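Local coordinates for protein LacI family sugar-binding transcriptional regulator (Enterococcus faecalis V583, PDB 4RK0) that binds ribose in its periplasmic-binding-protein-like core and probably regulates transcription by binding DNA as a LacI-family repressor, at the interface of chains A and B. Coordinates in Å, arbitrary orientation; residue numbers count along the deposited sequence, not the author numbering. Chains: chain A/B, LacI family sugar-binding transcriptional regulator.

The interface of chains A and B. Residues chain A 30, 34, 37-40; chain B 42, 55, 59, 62.
B:Tyr55 lies face to face against A:Tyr34, and the pair shows how an aromatic stack can be combined with directed polar bonds in a homodimer interface. The ring centroids are 3.7 Å apart and the planes 15° from parallel, while the two side chains run across each other at about a right angle. B:Tyr55 CD2 sits over the centre of the A:Tyr34 ring; in return, A:Tyr34 CD1 falls toward the rim of the B:Tyr55 ring. A chi1 of -172° swings the ring of B:Tyr55 away from its own backbone N and across A:Tyr34, and the phenol hydroxyl projects beyond the stack among backbone groups of chain A. There OH donates a hydrogen bond to A:Phe38 O at 2.8 Å, arriving 28° out of the carbonyl plane. The same OH lies 2.6 Å from the oxygen of water 1, which also meets the carboxylate oxygen A:Glu30 OE2 and A:Leu40 N. Water 1 O is 2.7 Å from B:Leu42 O as well. One water thus satisfies polar groups of both subunits, and the phenol is held at its ring face and at its hydroxyl.

A:Ile39 covers the other flank of that hydroxyl. Its CG2 packs 3.6 Å from B:Tyr55 OH and 3.7 Å from the B:Leu59 CD1 methyl, and also lies over one face of the B:Arg62 guanidinium, toward its rim. This last side chain is poorly ordered. Although its NH2 is near A:Asn37 O, its N-H is not aimed at that oxygen, and the approach is not a hydrogen bond.

Beyond the water, B:Leu42 N donates to A:Leu40 O in a nearly straight bond of 3.0 Å, forming an antiparallel bridge between the 39-44 strands of the two subunits. The two-fold repeats the patch with the chains exchanged, in a pairing consistent with the dimers typical of LacI-family regulators. Helix 20-35 of chain A supplies A:Glu30 and A:Tyr34, while helix 54-60 of chain B contributes B:Tyr55 and B:Leu59; with strand 39-44 they belong to the N-terminal subdomain of the periplasmic-binding-protein-like core, where the two subunits meet.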
# COMPACT_ATOMS: atom_id res chain seq x y z
N GLU A 30 7.33 -9.85 -7.61
CA GLU A 30 6.45 -11.02 -7.55
C GLU A 30 6.14 -11.50 -8.96
O GLU A 30 5.99 -12.71 -9.22
CB GLU A 30 5.12 -10.69 -6.88
CG GLU A 30 5.07 -10.68 -5.36
CD GLU A 30 4.75 -12.05 -4.78
OE1 GLU A 30 3.64 -12.22 -4.21
OE2 GLU A 30 5.60 -12.96 -4.91
N TYR A 34 7.01 -15.42 -9.75
CA TYR A 34 5.88 -16.36 -9.98
C TYR A 34 6.11 -17.25 -11.17
O TYR A 34 5.77 -18.43 -11.16
CB TYR A 34 4.55 -15.63 -10.23
CG TYR A 34 3.78 -15.22 -9.00
CD1 TYR A 34 4.43 -14.99 -7.80
CD2 TYR A 34 2.40 -15.02 -9.04
CE1 TYR A 34 3.74 -14.60 -6.67
CE2 TYR A 34 1.70 -14.62 -7.91
CZ TYR A 34 2.38 -14.40 -6.72
OH TYR A 34 1.71 -14.00 -5.58
N ASN A 37 8.46 -20.13 -10.31
CA ASN A 37 8.12 -20.87 -9.08
C ASN A 37 9.03 -20.55 -7.87
O ASN A 37 9.24 -21.40 -7.00
CB ASN A 37 8.05 -22.39 -9.33
CG ASN A 37 6.82 -22.80 -10.12
OD1 ASN A 37 6.90 -23.65 -11.00
ND2 ASN A 37 5.67 -22.19 -9.80
N PHE A 38 9.54 -19.32 -7.83
CA PHE A 38 10.22 -18.81 -6.63
C PHE A 38 9.22 -18.20 -5.66
O PHE A 38 8.24 -17.57 -6.08
CB PHE A 38 11.28 -17.78 -7.00
CG PHE A 38 12.55 -18.40 -7.49
CD1 PHE A 38 12.62 -18.94 -8.77
CD2 PHE A 38 13.69 -18.47 -6.66
CE1 PHE A 38 13.79 -19.51 -9.23
CE2 PHE A 38 14.87 -19.05 -7.12
CZ PHE A 38 14.92 -19.57 -8.41
N ILE A 39 9.46 -18.40 -4.37
CA ILE A 39 8.62 -17.81 -3.34
C ILE A 39 9.33 -16.60 -2.69
O ILE A 39 10.55 -16.58 -2.54
CB ILE A 39 8.13 -18.84 -2.30
CG1 ILE A 39 9.29 -19.46 -1.53
CG2 ILE A 39 7.33 -19.95 -2.97
CD1 ILE A 39 8.85 -20.38 -0.41
N LEU A 40 8.54 -15.59 -2.33
CA LEU A 40 9.06 -14.32 -1.83
C LEU A 40 8.95 -14.33 -0.32
O LEU A 40 7.87 -14.48 0.23
CB LEU A 40 8.24 -13.15 -2.41
CG LEU A 40 8.75 -11.70 -2.18
CD1 LEU A 40 8.22 -10.77 -3.26
CD2 LEU A 40 8.39 -11.18 -0.80
N LEU B 42 5.09 -14.44 1.25
CA LEU B 42 3.97 -13.67 0.78
C LEU B 42 3.49 -14.27 -0.52
O LEU B 42 4.29 -14.64 -1.37
CB LEU B 42 4.43 -12.23 0.55
CG LEU B 42 3.39 -11.33 -0.12
CD1 LEU B 42 2.30 -11.04 0.88
CD2 LEU B 42 4.05 -10.05 -0.64
N TYR B 55 0.54 -21.18 -9.73
CA TYR B 55 1.41 -20.66 -8.66
C TYR B 55 0.78 -20.90 -7.31
O TYR B 55 1.44 -21.32 -6.38
CB TYR B 55 1.70 -19.16 -8.80
CG TYR B 55 2.74 -18.69 -7.81
CD1 TYR B 55 4.08 -19.03 -7.97
CD2 TYR B 55 2.39 -17.99 -6.66
CE1 TYR B 55 5.04 -18.63 -7.05
CE2 TYR B 55 3.34 -17.59 -5.73
CZ TYR B 55 4.66 -17.90 -5.93
OH TYR B 55 5.63 -17.52 -5.00
N LEU B 59 2.30 -23.18 -4.43
CA LEU B 59 2.60 -22.58 -3.11
C LEU B 59 1.92 -23.33 -1.99
O LEU B 59 2.54 -23.62 -0.95
CB LEU B 59 2.18 -21.12 -3.06
CG LEU B 59 2.48 -20.40 -1.73
CD1 LEU B 59 3.83 -19.69 -1.82
CD2 LEU B 59 1.39 -19.40 -1.39
N ARG B 62 3.52 -26.36 -0.52
CA ARG B 62 4.79 -26.24 0.16
C ARG B 62 4.65 -26.69 1.62
O ARG B 62 3.60 -26.48 2.25
CB ARG B 62 5.31 -24.80 0.12
CG ARG B 62 5.68 -24.30 -1.26
CD ARG B 62 7.14 -24.53 -1.59
NE ARG B 62 7.47 -23.95 -2.89
CZ ARG B 62 8.69 -23.56 -3.27
NH1 ARG B 62 9.73 -23.68 -2.44
NH2 ARG B 62 8.87 -23.04 -4.48
O HOH W 1 5.87 -15.57 -3.31